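Local coordinates for protein 5-cytosine DNA methyltransferase (Entamoeba histolytica, PDB 3QV2) that probably transfers methyl groups from S-adenosyl-L-methionine to carbon 5 of cytosine in tRNA or DNA, as a Dnmt2-type member of the C5-methyltransferase family, at residues 159-170 and 306-317; 192-200 and 225-233. All coordinates share one frame; numbering follows the deposited sequence.

Contact 1: 159-170 and 306-317; sequences CSPIDIGIPNSR and GNSVSCFVIAQL. With SAH (S-adenosyl-L-homocysteine), chain B.
V313 on the first turn of helix 311-321 is flanked through its two methyls by different residues of 159-170. V313 CG1, anti to the backbone N (chi1 176°), meets C159 SG at 3.6 Å, whereas V313 CG2 lies against P161 CA, also at 3.6 Å. I164 extends its CD1 to the helix backbone, 3.8 Å from V313 CA, and this methyl also borders the amide of Q316, whose NE2 is hydrogen-bonded to H189 O and E191 OE1. Beside it, I166 CD1 sits over the centre of the F312 ring, 3.7 Å from the centroid and 7° off the ring normal, a CH-pi contact.

Toward the polar edge, P161 CG abuts OG of the N-cap residue S310, which accepts a weak capping bond from V313 N. R170, extended from CG to NE, carries its guanidinium to the chain just ahead of the helix. Its NH2 donates to G306 O at 2.8 Å, nearly straight (171°) and in the guanidinium plane, though above the carbonyl plane. A second bond, from R170 NH2 to S308 O, is weak, but a water accepting from R170 NE donates to that same oxygen. With NH1 bonded to F235 O, the guanidinium's rotation is well fixed. N307, S308 and V309 line the S-adenosyl-L-homocysteine pocket; the arginine thus holds the backbone of a chain that lines the cofactor site of this Rossmann-like methyltransferase fold.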
# COMPACT_ATOMS: atom_id res chain seq x y z
N CYS A 159 -4.22 -4.10 10.83
CA CYS A 159 -4.16 -2.81 11.50
C CYS A 159 -4.32 -1.64 10.54
O CYS A 159 -4.29 -1.82 9.32
CB CYS A 159 -2.85 -2.67 12.28
SG CYS A 159 -1.37 -2.68 11.25
N SER A 160 -4.48 -0.44 11.10
CA SER A 160 -4.70 0.76 10.31
C SER A 160 -3.72 1.85 10.74
O SER A 160 -3.26 1.86 11.88
CB SER A 160 -6.14 1.24 10.47
OG SER A 160 -6.39 2.41 9.72
N PRO A 161 -3.40 2.78 9.82
CA PRO A 161 -2.48 3.88 10.13
C PRO A 161 -2.90 4.69 11.36
O PRO A 161 -2.04 5.21 12.07
CB PRO A 161 -2.54 4.75 8.88
CG PRO A 161 -2.88 3.79 7.79
CD PRO A 161 -3.81 2.79 8.41
N ILE A 162 -4.20 4.79 11.60
CA ILE A 162 -4.70 5.53 12.75
C ILE A 162 -4.23 4.90 14.06
O ILE A 162 -4.13 5.57 15.09
CB ILE A 162 -6.24 5.62 12.76
CG1 ILE A 162 -6.85 4.23 12.95
CG2 ILE A 162 -6.74 6.27 11.48
CD1 ILE A 162 -8.35 4.26 13.21
N ASP A 163 -3.94 3.60 14.01
CA ASP A 163 -3.48 2.87 15.18
C ASP A 163 -2.13 3.37 15.67
O ASP A 163 -1.81 3.25 16.85
CB ASP A 163 -3.43 1.36 14.90
CG ASP A 163 -4.80 0.78 14.60
OD1 ASP A 163 -5.81 1.38 15.04
OD2 ASP A 163 -4.87 -0.27 13.93
N ILE A 164 -1.34 3.93 14.76
CA ILE A 164 -0.04 4.50 15.13
C ILE A 164 -0.02 6.02 15.00
O ILE A 164 1.04 6.63 14.88
CB ILE A 164 1.11 3.89 14.31
CG1 ILE A 164 0.88 4.09 12.81
CG2 ILE A 164 1.29 2.42 14.64
CD1 ILE A 164 2.00 3.58 11.94
N GLY A 165 -1.20 6.63 15.01
CA GLY A 165 -1.31 8.08 15.06
C GLY A 165 -1.29 8.79 13.72
O GLY A 165 -1.10 10.01 13.67
N ILE A 166 -1.50 8.05 12.64
CA ILE A 166 -1.59 8.65 11.32
C ILE A 166 -3.05 8.89 10.95
O ILE A 166 -3.85 7.96 10.94
CB ILE A 166 -0.91 7.78 10.25
CG1 ILE A 166 0.56 7.55 10.60
CG2 ILE A 166 -1.03 8.42 8.87
CD1 ILE A 166 1.37 8.82 10.70
N PRO A 167 -3.40 10.15 10.65
CA PRO A 167 -4.78 10.55 10.37
C PRO A 167 -5.30 10.01 9.04
O PRO A 167 -5.63 10.79 8.14
CB PRO A 167 -4.69 12.08 10.32
CG PRO A 167 -3.29 12.36 9.92
CD PRO A 167 -2.46 11.29 10.56
N ASN A 168 -5.37 8.69 8.92
CA ASN A 168 -5.90 8.06 7.71
C ASN A 168 -6.31 6.61 7.96
O ASN A 168 -5.51 5.81 8.45
CB ASN A 168 -4.89 8.13 6.57
CG ASN A 168 -5.39 7.45 5.31
OD1 ASN A 168 -5.00 6.32 5.00
ND2 ASN A 168 -6.27 8.12 4.58
N SER A 169 -7.55 6.28 7.62
CA SER A 169 -8.04 4.93 7.79
C SER A 169 -7.75 4.07 6.57
O SER A 169 -8.33 4.28 5.50
CB SER A 169 -9.55 4.94 8.07
OG SER A 169 -9.82 5.57 9.31
N ARG A 170 -6.85 3.11 6.73
CA ARG A 170 -6.54 2.17 5.66
C ARG A 170 -6.24 0.79 6.24
O ARG A 170 -5.10 0.33 6.23
CB ARG A 170 -5.35 2.66 4.82
CG ARG A 170 -5.15 1.89 3.53
CD ARG A 170 -3.98 2.44 2.73
NE ARG A 170 -3.84 1.76 1.44
CZ ARG A 170 -4.42 2.17 0.31
NH1 ARG A 170 -5.18 3.26 0.32
NH2 ARG A 170 -4.24 1.49 -0.81
N GLY A 306 -3.92 5.17 -4.96
CA GLY A 306 -5.03 4.43 -4.37
C GLY A 306 -4.70 2.96 -4.19
O GLY A 306 -5.23 2.30 -3.30
N ASN A 307 -3.81 2.45 -5.04
CA ASN A 307 -3.42 1.05 -4.99
C ASN A 307 -2.15 0.80 -4.18
O ASN A 307 -1.70 -0.34 -4.05
CB ASN A 307 -3.24 0.49 -6.41
CG ASN A 307 -4.56 0.29 -7.13
OD1 ASN A 307 -5.56 -0.10 -6.52
ND2 ASN A 307 -4.57 0.56 -8.43
N SER A 308 -1.58 1.87 -3.63
CA SER A 308 -0.32 1.76 -2.89
C SER A 308 -0.53 1.29 -1.46
O SER A 308 -1.44 0.50 -1.18
CB SER A 308 0.43 3.09 -2.90
OG SER A 308 -0.24 4.07 -2.13
N VAL A 309 0.30 1.78 -0.54
CA VAL A 309 0.28 1.32 0.84
C VAL A 309 0.54 2.45 1.83
O VAL A 309 0.79 3.59 1.44
CB VAL A 309 1.36 0.24 1.08
CG1 VAL A 309 1.09 -0.99 0.22
CG2 VAL A 309 2.74 0.80 0.80
N SER A 310 0.47 2.12 3.12
CA SER A 310 0.84 3.05 4.17
C SER A 310 2.27 2.77 4.62
O SER A 310 2.50 1.90 5.47
CB SER A 310 -0.11 2.93 5.37
OG SER A 310 0.36 3.68 6.47
N CYS A 311 3.23 3.49 4.05
CA CYS A 311 4.63 3.30 4.37
C CYS A 311 4.88 3.43 5.87
O CYS A 311 5.75 2.77 6.43
CB CYS A 311 5.50 4.29 3.61
SG CYS A 311 5.36 4.16 1.81
N PHE A 312 4.09 4.29 6.52
CA PHE A 312 4.18 4.46 7.97
C PHE A 312 4.03 3.13 8.69
O PHE A 312 4.89 2.73 9.47
CB PHE A 312 3.11 5.44 8.46
CG PHE A 312 3.40 6.88 8.16
CD1 PHE A 312 4.44 7.53 8.80
CD2 PHE A 312 2.63 7.58 7.25
CE1 PHE A 312 4.71 8.86 8.53
CE2 PHE A 312 2.90 8.91 6.98
CZ PHE A 312 3.94 9.55 7.61
N VAL A 313 2.92 2.44 8.41
CA VAL A 313 2.61 1.17 9.07
C VAL A 313 3.62 0.08 8.72
O VAL A 313 4.15 -0.60 9.60
CB VAL A 313 1.20 0.68 8.70
CG1 VAL A 313 0.94 -0.68 9.31
CG2 VAL A 313 0.15 1.69 9.15
N ILE A 314 3.87 -0.09 7.42
CA ILE A 314 4.76 -1.14 6.95
C ILE A 314 6.18 -0.98 7.50
O ILE A 314 6.87 -1.96 7.76
CB ILE A 314 4.81 -1.20 5.41
CG1 ILE A 314 3.41 -1.49 4.86
CG2 ILE A 314 5.79 -2.25 4.95
CD1 ILE A 314 3.37 -1.61 3.35
N ALA A 315 6.61 0.27 7.68
CA ALA A 315 7.93 0.54 8.22
C ALA A 315 8.09 -0.10 9.59
O ALA A 315 9.11 -0.73 9.88
CB ALA A 315 8.18 2.04 8.31
N GLN A 316 7.08 0.05 10.44
CA GLN A 316 7.13 -0.51 11.78
C GLN A 316 7.07 -2.04 11.76
O GLN A 316 7.76 -2.70 12.55
CB GLN A 316 5.99 0.04 12.65
CG GLN A 316 6.11 1.52 12.95
CD GLN A 316 5.24 1.95 14.12
OE1 GLN A 316 4.83 1.13 14.93
NE2 GLN A 316 4.96 3.25 14.20
N LEU A 317 6.26 -2.59 10.87
CA LEU A 317 6.10 -4.04 10.78
C LEU A 317 7.35 -4.71 10.21
O LEU A 317 7.69 -5.83 10.60
CB LEU A 317 4.87 -4.39 9.95
CG LEU A 317 3.55 -3.84 10.49
CD1 LEU A 317 2.39 -4.26 9.61
CD2 LEU A 317 3.34 -4.29 11.93
N SAH B . 2.38 -2.04 -3.34
CA SAH B . 2.60 -1.35 -4.59
CB SAH B . 1.45 -1.61 -5.56
CG SAH B . 0.68 -2.90 -5.45
SD SAH B . -0.72 -3.12 -6.56
C SAH B . 2.77 0.13 -4.33
O SAH B . 2.47 0.97 -5.22
OXT SAH B . 3.24 0.52 -3.20
C5' SAH B . -0.51 -4.63 -7.48
C4' SAH B . 0.41 -4.63 -8.64
O4' SAH B . 0.62 -5.94 -9.03
C3' SAH B . -0.21 -3.93 -9.76
O3' SAH B . 0.47 -2.75 -10.02
C2' SAH B . -0.14 -4.81 -10.91
O2' SAH B . 0.39 -4.13 -11.99
C1' SAH B . 0.76 -5.89 -10.49
N9 SAH B . 0.46 -7.12 -11.17
C8 SAH B . -0.71 -7.74 -11.36
N7 SAH B . -0.45 -8.86 -12.06
C5 SAH B . 0.88 -8.93 -12.30
C6 SAH B . 1.69 -9.85 -12.97
N6 SAH B . 1.12 -11.03 -13.58
N1 SAH B . 3.01 -9.61 -13.03
C2 SAH B . 3.56 -8.52 -12.47
N3 SAH B . 2.81 -7.63 -11.83
C4 SAH B . 1.48 -7.80 -11.73
O HOH W 1 -2.63 -0.80 0.89

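Contact 2: 192-200 and 225-233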
# COMPACT_ATOMS: atom_id res chain seq x y z
N LYS A 192 5.21 10.41 15.61
CA LYS A 192 5.26 11.81 16.02
C LYS A 192 3.92 12.47 15.73
O LYS A 192 3.44 12.45 14.60
CB LYS A 192 6.37 12.54 15.26
CG LYS A 192 7.74 11.92 15.43
CD LYS A 192 8.39 12.35 16.74
CE LYS A 192 8.89 13.79 16.65
NZ LYS A 192 9.95 13.94 15.61
N GLU A 193 3.31 13.04 16.77
CA GLU A 193 1.97 13.61 16.63
C GLU A 193 1.82 14.41 15.33
O GLU A 193 2.73 15.13 14.92
CB GLU A 193 1.61 14.49 17.82
CG GLU A 193 0.16 14.97 17.80
CD GLU A 193 -0.06 16.23 18.61
OE1 GLU A 193 0.91 16.74 19.20
OE2 GLU A 193 -1.22 16.70 18.66
N SER A 194 0.67 14.27 14.70
CA SER A 194 0.38 15.00 13.48
C SER A 194 -1.12 15.10 13.26
O SER A 194 -1.88 14.25 13.71
CB SER A 194 1.03 14.31 12.28
OG SER A 194 0.44 13.04 12.05
N MET A 195 -1.54 16.17 12.59
CA MET A 195 -2.93 16.35 12.22
C MET A 195 -3.03 16.37 10.70
O MET A 195 -2.01 16.37 10.01
CB MET A 195 -3.47 17.65 12.81
CG MET A 195 -4.76 17.50 13.61
SD MET A 195 -4.55 16.58 15.15
CE MET A 195 -3.46 17.69 16.05
N ILE A 196 -4.25 16.40 10.18
CA ILE A 196 -4.46 16.49 8.74
C ILE A 196 -3.74 17.71 8.20
O ILE A 196 -3.33 17.74 7.04
CB ILE A 196 -5.96 16.58 8.40
CG1 ILE A 196 -6.73 15.41 9.01
CG2 ILE A 196 -6.16 16.64 6.89
CD1 ILE A 196 -8.19 15.39 8.64
N SER A 197 -3.59 18.72 9.05
CA SER A 197 -2.93 19.97 8.68
C SER A 197 -1.53 19.72 8.10
O SER A 197 -1.14 20.34 7.12
CB SER A 197 -2.82 20.88 9.90
OG SER A 197 -4.04 20.92 10.63
N ASN A 198 -0.79 18.80 8.72
CA ASN A 198 0.60 18.56 8.37
C ASN A 198 0.83 18.05 6.94
O ASN A 198 1.95 18.09 6.43
CB ASN A 198 1.25 17.59 9.37
CG ASN A 198 1.28 18.14 10.78
OD1 ASN A 198 0.34 17.95 11.55
ND2 ASN A 198 2.36 18.83 11.12
N TYR A 199 -0.23 17.57 6.30
CA TYR A 199 -0.09 16.94 4.99
C TYR A 199 -0.62 17.79 3.85
O TYR A 199 -0.51 17.42 2.68
CB TYR A 199 -0.78 15.57 4.99
CG TYR A 199 -0.36 14.67 6.13
CD1 TYR A 199 -0.98 14.76 7.38
CD2 TYR A 199 0.65 13.73 5.97
CE1 TYR A 199 -0.60 13.94 8.42
CE2 TYR A 199 1.03 12.90 7.01
CZ TYR A 199 0.41 13.01 8.23
OH TYR A 199 0.78 12.20 9.28
N LEU A 200 -1.20 18.94 4.19
CA LEU A 200 -1.85 19.79 3.20
C LEU A 200 -0.87 20.64 2.41
O LEU A 200 -0.01 21.30 3.00
CB LEU A 200 -2.86 20.71 3.90
CG LEU A 200 -3.97 20.02 4.69
CD1 LEU A 200 -4.79 21.05 5.47
CD2 LEU A 200 -4.87 19.21 3.77
N VAL A 225 -13.85 16.34 5.71
CA VAL A 225 -13.00 16.59 6.87
C VAL A 225 -12.35 17.97 6.82
O VAL A 225 -12.14 18.54 5.75
CB VAL A 225 -11.88 15.53 6.98
CG1 VAL A 225 -12.48 14.16 7.22
CG2 VAL A 225 -11.02 15.54 5.73
N GLY A 226 -12.03 18.51 8.00
CA GLY A 226 -11.32 19.76 8.12
C GLY A 226 -9.90 19.51 8.59
O GLY A 226 -9.54 18.38 8.93
N LYS A 227 -9.08 20.56 8.62
CA LYS A 227 -7.67 20.41 8.95
C LYS A 227 -7.43 19.80 10.33
O LYS A 227 -6.32 19.35 10.63
CB LYS A 227 -6.95 21.76 8.85
CG LYS A 227 -7.49 22.83 9.78
CD LYS A 227 -6.81 24.17 9.54
CE LYS A 227 -7.01 24.63 8.10
NZ LYS A 227 -6.37 25.95 7.85
N ASP A 228 -8.46 19.78 11.17
CA ASP A 228 -8.32 19.29 12.54
C ASP A 228 -9.06 17.98 12.81
O ASP A 228 -8.86 17.36 13.86
CB ASP A 228 -8.74 20.36 13.54
CG ASP A 228 -7.73 21.49 13.65
OD1 ASP A 228 -6.55 21.26 13.31
OD2 ASP A 228 -8.12 22.60 14.08
N ASP A 229 -9.90 17.56 11.87
CA ASP A 229 -10.71 16.35 12.06
C ASP A 229 -9.86 15.11 12.31
O ASP A 229 -8.70 15.04 11.90
CB ASP A 229 -11.65 16.14 10.87
CG ASP A 229 -12.92 16.96 10.99
OD1 ASP A 229 -13.80 16.57 11.78
OD2 ASP A 229 -13.04 17.98 10.29
N LYS A 230 -10.45 14.12 12.98
CA LYS A 230 -9.73 12.93 13.42
C LYS A 230 -8.88 12.27 12.33
O LYS A 230 -7.70 12.02 12.54
CB LYS A 230 -10.70 11.90 14.01
CG LYS A 230 -11.21 12.25 15.40
CD LYS A 230 -12.00 11.10 16.00
CE LYS A 230 -12.48 11.42 17.41
NZ LYS A 230 -13.22 10.28 18.02
N ARG A 231 -9.49 12.00 11.18
CA ARG A 231 -8.81 11.25 10.14
C ARG A 231 -9.44 11.44 8.76
O ARG A 231 -10.53 11.99 8.63
CB ARG A 231 -8.79 9.76 10.49
CG ARG A 231 -10.02 9.00 10.01
CD ARG A 231 -11.29 9.51 10.68
NE ARG A 231 -12.49 8.90 10.10
CZ ARG A 231 -13.26 9.48 9.18
NH1 ARG A 231 -12.97 10.69 8.74
NH2 ARG A 231 -14.32 8.84 8.71
N THR A 232 -8.73 10.97 7.74
CA THR A 232 -9.25 10.91 6.38
C THR A 232 -9.61 9.47 6.04
O THR A 232 -9.03 8.53 6.58
CB THR A 232 -8.22 11.42 5.37
OG1 THR A 232 -7.00 10.68 5.52
CG2 THR A 232 -7.93 12.90 5.59
N CYS A 233 -10.57 9.29 5.14
CA CYS A 233 -10.98 7.95 4.73
C CYS A 233 -9.96 7.31 3.81
O CYS A 233 -9.04 7.97 3.31
CB CYS A 233 -12.36 7.98 4.06
SG CYS A 233 -13.74 8.24 5.20
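I196 points its CD1 into the type I beta turn G226-D229, where the methyl lies 3.3 Å from both G226 O and D229 O. V225 CB and T232 CG2 approach the same methyl, the latter at 3.9 Å, so one aliphatic tip is ringed by the turn and the chain on both sides of it. Polar contact centres on K227 O: S197 OG donates to it at 2.8 Å, from above the carbonyl plane (47° out of it), and S197 N adds a weak, bent bond. M195 CG packs near that oxygen too, and L200 CD1 touches K227 CB, the two side chains crossing at about a right angle.

The second shell sets both partners. In 192-200, N198 OD1 accepts from M195 N in an almost straight bond (170°) while N198 N returns to M195 O, tying up the bend that presents I196 and S197. A hydrogen bond between S194 OG and Y199 OH further closes this segment on itself. Across the contact, the turn is closed by D229 N to G226 O, and D229 OD2, which also accepts from F257 N, takes G226 N at 2.6 Å on the anti side of its carboxylate.

In the fold
Contact 2 lies within the 135 residues that separate the two segments of contact 1; the chain order is 159-170, 192-200, 225-233, 306-317. Their centres are 14 Å apart, contact 1 about 8 Å and contact 2 about 19 Å from the chain centre. Contact 1 packs the loop between strands 153-159 and 172-178 of the six-stranded sheet against helix 311-321, whereas contact 2 joins loop 192-200 to the end of strand 224-226 and the turn after it. They touch directly: N168 ND2 probably donates to T232 OG1 (2.8 Å), S169 N approaches T232 O at 2.9 Å, and P167 packs on Y199. Loop 159-170 thus touches both helix 311-321 and the segments around strand 224-226.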